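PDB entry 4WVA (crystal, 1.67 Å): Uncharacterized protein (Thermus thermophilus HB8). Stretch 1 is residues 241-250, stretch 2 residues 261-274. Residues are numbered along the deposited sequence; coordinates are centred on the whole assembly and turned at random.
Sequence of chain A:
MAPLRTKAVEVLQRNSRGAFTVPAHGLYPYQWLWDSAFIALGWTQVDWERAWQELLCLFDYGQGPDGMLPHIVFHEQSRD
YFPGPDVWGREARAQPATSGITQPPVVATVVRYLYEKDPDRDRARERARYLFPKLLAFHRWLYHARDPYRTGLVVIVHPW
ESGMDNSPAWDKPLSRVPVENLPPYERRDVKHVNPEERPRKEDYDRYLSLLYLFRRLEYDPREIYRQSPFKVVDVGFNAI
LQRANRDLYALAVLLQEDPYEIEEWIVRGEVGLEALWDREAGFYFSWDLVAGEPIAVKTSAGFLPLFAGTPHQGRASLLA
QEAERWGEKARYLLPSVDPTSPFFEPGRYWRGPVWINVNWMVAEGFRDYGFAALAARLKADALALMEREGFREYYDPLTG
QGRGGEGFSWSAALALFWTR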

ATOM      1  N   LEU A 241     -13.849   6.520   8.135  1.00  9.17           N
ATOM      2  CA  LEU A 241     -13.107   6.032   9.303  1.00  9.46           C
ATOM      3  C   LEU A 241     -11.629   5.787   9.003  1.00  9.48           C
ATOM      4  O   LEU A 241     -10.764   6.136   9.802  1.00 10.14           O
ATOM      5  N   GLN A 242     -11.326   5.190   7.853  1.00  9.80           N
ATOM      6  CA  GLN A 242      -9.922   4.973   7.486  1.00 10.48           C
ATOM      7  C   GLN A 242      -9.203   6.318   7.381  1.00  9.78           C
ATOM      8  O   GLN A 242      -8.098   6.474   7.878  1.00  9.68           O
ATOM      9  N   ARG A 243      -9.816   7.286   6.694  1.00  9.39           N
ATOM     10  CA  ARG A 243      -9.214   8.615   6.604  1.00  9.27           C
ATOM     11  C   ARG A 243      -9.021   9.219   7.993  1.00  9.21           C
ATOM     12  O   ARG A 243      -7.950   9.764   8.294  1.00  9.45           O
ATOM     13  N   ALA A 244     -10.038   9.096   8.841  1.00  9.31           N
ATOM     14  CA  ALA A 244      -9.985   9.667  10.165  1.00  9.71           C
ATOM     15  C   ALA A 244      -8.896   9.002  11.014  1.00  9.69           C
ATOM     16  O   ALA A 244      -8.222   9.687  11.771  1.00  9.92           O
ATOM     17  N   ASN A 245      -8.737   7.684  10.893  1.00  9.86           N
ATOM     18  CA  ASN A 245      -7.634   6.967  11.566  1.00 10.21           C
ATOM     19  C   ASN A 245      -6.255   7.482  11.142  1.00 10.14           C
ATOM     20  O   ASN A 245      -5.384   7.714  11.992  1.00 10.68           O
ATOM     21  N   ARG A 246      -6.055   7.677   9.845  1.00 10.29           N
ATOM     22  CA  ARG A 246      -4.802   8.239   9.359  1.00 11.13           C
ATOM     23  C   ARG A 246      -4.535   9.614   9.964  1.00 10.37           C
ATOM     24  O   ARG A 246      -3.398   9.945  10.355  1.00 10.08           O
ATOM     25  N   ASP A 247      -5.576  10.436  10.034  1.00 10.02           N
ATOM     26  CA  ASP A 247      -5.427  11.769  10.589  1.00  9.63           C
ATOM     27  C   ASP A 247      -5.254  11.768  12.121  1.00  9.68           C
ATOM     28  O   ASP A 247      -4.497  12.594  12.655  1.00  9.80           O
ATOM     29  N   LEU A 248      -5.919  10.842  12.806  1.00  9.94           N
ATOM     30  CA  LEU A 248      -5.743  10.659  14.237  1.00 10.24           C
ATOM     31  C   LEU A 248      -4.322  10.215  14.593  1.00 10.31           C
ATOM     32  O   LEU A 248      -3.759  10.664  15.595  1.00 10.54           O
ATOM     33  N   TYR A 249      -3.762   9.328  13.765  1.00 10.22           N
ATOM     34  CA  TYR A 249      -2.368   8.911  13.891  1.00 10.35           C
ATOM     35  C   TYR A 249      -1.442  10.136  13.852  1.00 10.26           C
ATOM     36  O   TYR A 249      -0.558  10.305  14.691  1.00 10.20           O
ATOM     37  N   ALA A 250      -1.649  11.003  12.864  1.00 10.06           N
ATOM     38  CA  ALA A 250      -0.802  12.178  12.713  1.00 10.24           C
ATOM     39  C   ALA A 250      -0.896  13.072  13.935  1.00 10.93           C
ATOM     40  O   ALA A 250       0.116  13.520  14.467  1.00 11.07           O
ATOM     41  N   GLU A 261      -1.963   1.583  18.826  1.00 19.15           N
ATOM     42  CA  GLU A 261      -3.347   1.106  18.685  1.00 19.69           C
ATOM     43  C   GLU A 261      -3.947   1.565  17.347  1.00 17.88           C
ATOM     44  O   GLU A 261      -4.548   0.794  16.601  1.00 17.24           O
ATOM     45  N   ILE A 262      -3.744   2.839  17.060  1.00 15.59           N
ATOM     46  CA  ILE A 262      -4.263   3.458  15.833  1.00 14.18           C
ATOM     47  C   ILE A 262      -3.601   2.838  14.591  1.00 14.22           C
ATOM     48  O   ILE A 262      -4.250   2.623  13.572  1.00 13.62           O
ATOM     49  N   GLU A 263      -2.303   2.540  14.678  1.00 14.28           N
ATOM     50  CA  GLU A 263      -1.608   1.910  13.570  1.00 14.50           C
ATOM     51  C   GLU A 263      -2.281   0.583  13.172  1.00 14.59           C
ATOM     52  O   GLU A 263      -2.417   0.286  11.987  1.00 13.65           O
ATOM     53  N   GLU A 264      -2.693  -0.200  14.161  1.00 15.73           N
ATOM     54  CA  GLU A 264      -3.381  -1.460  13.869  1.00 17.17           C
ATOM     55  C   GLU A 264      -4.701  -1.205  13.157  1.00 15.23           C
ATOM     56  O   GLU A 264      -5.020  -1.894  12.184  1.00 15.03           O
ATOM     57  N   TRP A 265      -5.444  -0.185  13.588  1.00 13.36           N
ATOM     58  CA  TRP A 265      -6.703   0.132  12.920  1.00 13.19           C
ATOM     59  C   TRP A 265      -6.458   0.504  11.460  1.00 12.52           C
ATOM     60  O   TRP A 265      -7.223   0.131  10.556  1.00 12.27           O
ATOM     61  N   ILE A 266      -5.410   1.273  11.235  1.00 11.39           N
ATOM     62  CA  ILE A 266      -5.084   1.744   9.888  1.00 11.36           C
ATOM     63  C   ILE A 266      -4.729   0.567   8.960  1.00 11.79           C
ATOM     64  O   ILE A 266      -5.219   0.467   7.836  1.00 11.98           O
ATOM     65  N   VAL A 267      -3.853  -0.304   9.433  1.00 11.77           N
ATOM     66  CA  VAL A 267      -3.338  -1.382   8.609  1.00 12.90           C
ATOM     67  C   VAL A 267      -4.430  -2.398   8.314  1.00 12.92           C
ATOM     68  O   VAL A 267      -4.620  -2.776   7.171  1.00 13.14           O
ATOM     69  N   ARG A 268      -5.183  -2.780   9.338  1.00 13.99           N
ATOM     70  CA  ARG A 268      -6.293  -3.720   9.137  1.00 14.71           C
ATOM     71  C   ARG A 268      -7.436  -3.087   8.351  1.00 14.16           C
ATOM     72  O   ARG A 268      -8.092  -3.755   7.559  1.00 13.28           O
ATOM     73  N   GLY A 269      -7.650  -1.782   8.531  1.00 13.67           N
ATOM     74  CA  GLY A 269      -8.656  -1.078   7.773  1.00 13.57           C
ATOM     75  C   GLY A 269      -8.349  -0.923   6.310  1.00 14.03           C
ATOM     76  O   GLY A 269      -9.266  -0.880   5.477  1.00 13.98           O
ATOM     77  N   GLU A 270      -7.065  -0.842   5.972  1.00 14.10           N
ATOM     78  CA  GLU A 270      -6.670  -0.732   4.589  1.00 15.51           C
ATOM     79  C   GLU A 270      -6.997  -2.040   3.872  1.00 14.18           C
ATOM     80  O   GLU A 270      -7.467  -2.043   2.731  1.00 14.30           O
ATOM     81  N   VAL A 271      -6.728  -3.157   4.546  1.00 12.68           N
ATOM     82  CA  VAL A 271      -7.058  -4.468   3.989  1.00 12.51           C
ATOM     83  C   VAL A 271      -8.570  -4.560   3.768  1.00 12.49           C
ATOM     84  O   VAL A 271      -9.010  -4.921   2.695  1.00 12.03           O
ATOM     85  N   GLY A 272      -9.339  -4.198   4.788  1.00 12.02           N
ATOM     86  CA  GLY A 272     -10.802  -4.289   4.715  1.00 11.86           C
ATOM     87  C   GLY A 272     -11.400  -3.410   3.635  1.00 11.88           C
ATOM     88  O   GLY A 272     -12.231  -3.837   2.845  1.00 11.47           O
ATOM     89  N   LEU A 273     -10.983  -2.150   3.596  1.00 11.97           N
ATOM     90  CA  LEU A 273     -11.620  -1.233   2.650  1.00 12.29           C
ATOM     91  C   LEU A 273     -11.358  -1.648   1.223  1.00 12.22           C
ATOM     92  O   LEU A 273     -12.257  -1.616   0.382  1.00 12.78           O
ATOM     93  N   GLU A 274     -10.139  -2.087   0.927  1.00 12.66           N
ATOM     94  CA  GLU A 274      -9.843  -2.561  -0.412  1.00 13.18           C
ATOM     95  C   GLU A 274     -10.570  -3.841  -0.806  1.00 12.50           C
ATOM     96  O   GLU A 274     -10.825  -4.068  -1.992  1.00 12.72           O
TER

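Two helices that run nearly antiparallel can pack closely when a side chain of one fills a hollow on the other and a glycine leaves room for the end of a longer side chain. Residues 241-250 and 261-274 of this Thermus thermophilus protein illustrate the principle. Their axes approach to 9.2 Å at an angle of 150°, and the CA atoms of Asn 245 and Ile 266, 6.0 Å apart, mark the middle of a contact that buries 597 Å² in all.

The apolar packing centres on Ile 266, a knob set among Gln 242, Asn 245, Arg 246 and Tyr 249. Its CA-to-CB bond points sideways, but the m,t rotamer carries its end nearer the opposing helix: Ile 266 CD1 lies 3.7 Å from Tyr 249 CB, and Ile 266 CG1 lies 3.6 Å from Asn 245 CB. One turn earlier, Ile 262, also m,t, points toward the other helix. Its CG2 lies 3.4 Å from the backbone Asn 245 O and 4.0 Å from Tyr 249 CB, while its CD1 reaches to 3.9 Å from Leu 248 CG. Leu 248 (t,p) also meets the edge of the Trp 265 ring, with Leu 248 CD2 4.4 Å from Trp 265 CZ3. At the other end of the contact, Leu 273 (t,p) points inward and brings its CD2 to 4.4 Å from Gln 242 CB.

Polar groups share this surface. Asn 245, with chi1 in m, places OD1 3.4 Å from Trp 265 CE3, while its ND2 is hydrogen-bonded elsewhere in the structure. Gln 242 (t at chi1, p at chi2) points toward the second helix and extends its amide across the backbone of Ile 266 and Gly 269. The absence of a side chain at Gly 269 makes this possible, since a CB there would point toward the first helix and clash with the end of Gln 242.

Charge pairing closes one flank. The CA-to-CB bond of Arg 246 points away, yet its long side chain returns to the contact, and Arg 246 NH2 forms a salt bridge with Glu 270 OE1 at 3.0 Å. The carboxylate approaches the guanidinium edge near its plane, leaving one face to be covered by Ile 266, whose CG2 is 3.4 Å from Arg 246 CZ. The same knob thus packs against the CB carbons of polar and aromatic neighbours and against a charged guanidinium. Glu 263 (chi1 m, chi2 t) adds a looser contact of a carboxylate oxygen with a ring carbon, its OE2 lying 3.8 Å from Tyr 249 CE1 at the ring edge.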

ATOM      1  CB  LEU A 241     -13.766   4.782   9.867  1.00  9.82           C
ATOM      2  CG  LEU A 241     -13.064   4.050  11.024  1.00 10.17           C
ATOM      3  CD1 LEU A 241     -12.769   4.970  12.200  1.00 10.53           C
ATOM      4  CD2 LEU A 241     -13.905   2.872  11.482  1.00 10.66           C
ATOM      5  CB  GLN A 242      -9.821   4.196   6.178  1.00 12.28           C
ATOM      6  CG  GLN A 242      -8.406   4.055   5.606  1.00 13.85           C
ATOM      7  CD  GLN A 242      -7.495   3.098   6.379  1.00 15.87           C
ATOM      8  OE1 GLN A 242      -7.924   2.382   7.288  1.00 17.53           O
ATOM      9  NE2 GLN A 242      -6.219   3.094   6.005  1.00 16.71           N
ATOM     10  CB  ARG A 243     -10.039   9.542   5.719  1.00  9.35           C
ATOM     11  CG  ARG A 243      -9.531  10.973   5.655  1.00  9.42           C
ATOM     12  CD  ARG A 243      -8.091  11.130   5.198  1.00  9.65           C
ATOM     13  NE  ARG A 243      -7.715  12.540   5.169  1.00 10.11           N
ATOM     14  CZ  ARG A 243      -7.900  13.363   4.126  1.00 10.60           C
ATOM     15  NH1 ARG A 243      -8.424  12.932   2.999  1.00 11.12           N
ATOM     16  NH2 ARG A 243      -7.544  14.633   4.215  1.00 11.41           N
ATOM     17  CB  ALA A 244     -11.342   9.574  10.831  1.00  9.67           C
ATOM     18  CB  ASN A 245      -7.679   5.462  11.311  1.00 10.65           C
ATOM     19  CG  ASN A 245      -8.748   4.749  12.117  1.00 11.45           C
ATOM     20  OD1 ASN A 245      -9.048   5.130  13.243  1.00 13.11           O
ATOM     21  ND2 ASN A 245      -9.305   3.696  11.557  1.00 11.95           N
ATOM     22  CB  ARG A 246      -4.827   8.366   7.826  1.00 12.75           C
ATOM     23  CG  ARG A 246      -4.924   7.035   7.119  1.00 14.90           C
ATOM     24  CD  ARG A 246      -3.597   6.485   6.723  1.00 17.92           C
ATOM     25  NE  ARG A 246      -3.738   5.236   5.962  1.00 19.99           N
ATOM     26  CZ  ARG A 246      -2.701   4.515   5.568  1.00 21.89           C
ATOM     27  NH1 ARG A 246      -1.462   4.936   5.839  1.00 21.91           N
ATOM     28  NH2 ARG A 246      -2.896   3.370   4.909  1.00 23.43           N
ATOM     29  CB  ASP A 247      -6.578  12.662  10.135  1.00  9.35           C
ATOM     30  CG  ASP A 247      -6.535  12.936   8.646  1.00  9.56           C
ATOM     31  OD1 ASP A 247      -5.409  12.988   8.108  1.00 10.00           O
ATOM     32  OD2 ASP A 247      -7.594  13.044   8.017  1.00  9.72           O
ATOM     33  CB  LEU A 248      -6.765   9.672  14.796  1.00 10.94           C
ATOM     34  CG  LEU A 248      -6.863   9.603  16.319  1.00 11.26           C
ATOM     35  CD1 LEU A 248      -7.335  10.929  16.905  1.00 11.72           C
ATOM     36  CD2 LEU A 248      -7.796   8.474  16.704  1.00 11.38           C
ATOM     37  CB  TYR A 249      -2.000   7.927  12.774  1.00 10.26           C
ATOM     38  CG  TYR A 249      -0.498   7.719  12.686  1.00 10.06           C
ATOM     39  CD1 TYR A 249       0.131   6.746  13.457  1.00 10.42           C
ATOM     40  CD2 TYR A 249       0.287   8.518  11.872  1.00  9.85           C
ATOM     41  CE1 TYR A 249       1.506   6.576  13.421  1.00 10.34           C
ATOM     42  CE2 TYR A 249       1.668   8.359  11.831  1.00 10.09           C
ATOM     43  CZ  TYR A 249       2.265   7.388  12.605  1.00 10.09           C
ATOM     44  OH  TYR A 249       3.644   7.245  12.550  1.00 10.77           O
ATOM     45  CB  ALA A 250      -1.166  12.940  11.441  1.00 10.14           C
ATOM     46  CB  GLU A 261      -4.178   1.647  19.833  1.00 21.75           C
ATOM     47  CG  GLU A 261      -5.553   1.017  19.987  1.00 24.40           C
ATOM     48  CD  GLU A 261      -6.287   1.465  21.237  1.00 25.95           C
ATOM     49  OE1 GLU A 261      -7.361   0.895  21.523  1.00 27.54           O
ATOM     50  OE2 GLU A 261      -5.830   2.397  21.937  1.00 28.76           O
ATOM     51  CB  ILE A 262      -4.015   4.979  15.836  1.00 13.34           C
ATOM     52  CG1 ILE A 262      -4.602   5.649  17.081  1.00 14.12           C
ATOM     53  CG2 ILE A 262      -4.639   5.617  14.599  1.00 13.47           C
ATOM     54  CD1 ILE A 262      -4.053   7.042  17.319  1.00 13.91           C
ATOM     55  CB  GLU A 263      -0.136   1.657  13.909  1.00 14.59           C
ATOM     56  CG  GLU A 263       0.688   2.914  14.159  1.00 14.67           C
ATOM     57  CD  GLU A 263       1.949   2.642  14.954  1.00 15.30           C
ATOM     58  OE1 GLU A 263       2.413   1.481  14.991  1.00 17.60           O
ATOM     59  OE2 GLU A 263       2.469   3.591  15.558  1.00 14.35           O
ATOM     60  CB  GLU A 264      -3.607  -2.286  15.135  1.00 21.09           C
ATOM     61  CG  GLU A 264      -2.374  -2.350  16.018  1.00 25.76           C
ATOM     62  CD  GLU A 264      -2.230  -3.634  16.801  1.00 31.94           C
ATOM     63  OE1 GLU A 264      -3.225  -4.386  16.928  1.00 37.11           O
ATOM     64  OE2 GLU A 264      -1.099  -3.882  17.286  1.00 36.57           O
ATOM     65  CB  TRP A 265      -7.448   1.288  13.599  1.00 13.38           C
ATOM     66  CG  TRP A 265      -7.791   1.055  15.050  1.00 13.69           C
ATOM     67  CD1 TRP A 265      -7.998  -0.137  15.669  1.00 14.61           C
ATOM     68  CD2 TRP A 265      -8.007   2.065  16.044  1.00 13.59           C
ATOM     69  NE1 TRP A 265      -8.323   0.063  16.988  1.00 14.63           N
ATOM     70  CE2 TRP A 265      -8.335   1.407  17.244  1.00 14.15           C
ATOM     71  CE3 TRP A 265      -7.958   3.461  16.038  1.00 13.66           C
ATOM     72  CZ2 TRP A 265      -8.581   2.099  18.429  1.00 14.25           C
ATOM     73  CZ3 TRP A 265      -8.213   4.139  17.211  1.00 13.58           C
ATOM     74  CH2 TRP A 265      -8.518   3.454  18.392  1.00 14.13           C
ATOM     75  CB  ILE A 266      -3.917   2.753   9.954  1.00 11.12           C
ATOM     76  CG1 ILE A 266      -4.388   4.058  10.617  1.00 11.11           C
ATOM     77  CG2 ILE A 266      -3.368   3.014   8.564  1.00 11.37           C
ATOM     78  CD1 ILE A 266      -3.293   5.051  10.926  1.00 10.92           C
ATOM     79  CB  VAL A 267      -2.108  -2.020   9.268  1.00 13.53           C
ATOM     80  CG1 VAL A 267      -1.659  -3.269   8.533  1.00 14.20           C
ATOM     81  CG2 VAL A 267      -1.001  -0.981   9.309  1.00 13.81           C
ATOM     82  CB  ARG A 268      -6.744  -4.315  10.478  1.00 17.18           C
ATOM     83  CG  ARG A 268      -5.607  -5.077  11.132  1.00 19.22           C
ATOM     84  CD  ARG A 268      -5.893  -5.678  12.496  1.00 22.56           C
ATOM     85  NE  ARG A 268      -4.631  -6.158  13.105  1.00 24.80           N
ATOM     86  CZ  ARG A 268      -4.027  -7.324  12.851  1.00 26.15           C
ATOM     87  NH1 ARG A 268      -4.545  -8.214  12.007  1.00 27.48           N
ATOM     88  NH2 ARG A 268      -2.894  -7.631  13.477  1.00 27.74           N
ATOM     89  CB  GLU A 270      -5.172  -0.447   4.501  1.00 18.18           C
ATOM     90  CG  GLU A 270      -4.714  -0.180   3.084  1.00 21.92           C
ATOM     91  CD  GLU A 270      -3.343   0.439   3.029  1.00 25.89           C
ATOM     92  OE1 GLU A 270      -2.683   0.524   4.090  1.00 29.78           O
ATOM     93  OE2 GLU A 270      -2.931   0.830   1.915  1.00 29.73           O
ATOM     94  CB  VAL A 271      -6.617  -5.621   4.894  1.00 13.03           C
ATOM     95  CG1 VAL A 271      -7.141  -6.948   4.357  1.00 12.93           C
ATOM     96  CG2 VAL A 271      -5.104  -5.642   5.019  1.00 13.66           C
ATOM     97  CB  LEU A 273     -11.172   0.226   2.899  1.00 12.20           C
ATOM     98  CG  LEU A 273     -12.044   1.303   2.236  1.00 12.57           C
ATOM     99  CD1 LEU A 273     -13.442   1.325   2.817  1.00 12.35           C
ATOM    100  CD2 LEU A 273     -11.394   2.675   2.352  1.00 13.06           C
ATOM    101  CB  GLU A 274      -8.335  -2.648  -0.646  1.00 14.20           C
ATOM    102  CG  GLU A 274      -7.703  -1.277  -0.744  1.00 15.33           C
ATOM    103  CD  GLU A 274      -8.245  -0.482  -1.931  1.00 15.64           C
ATOM    104  OE1 GLU A 274      -7.980  -0.857  -3.084  1.00 19.55           O
ATOM    105  OE2 GLU A 274      -8.940   0.501  -1.684  1.00 17.78           O
TER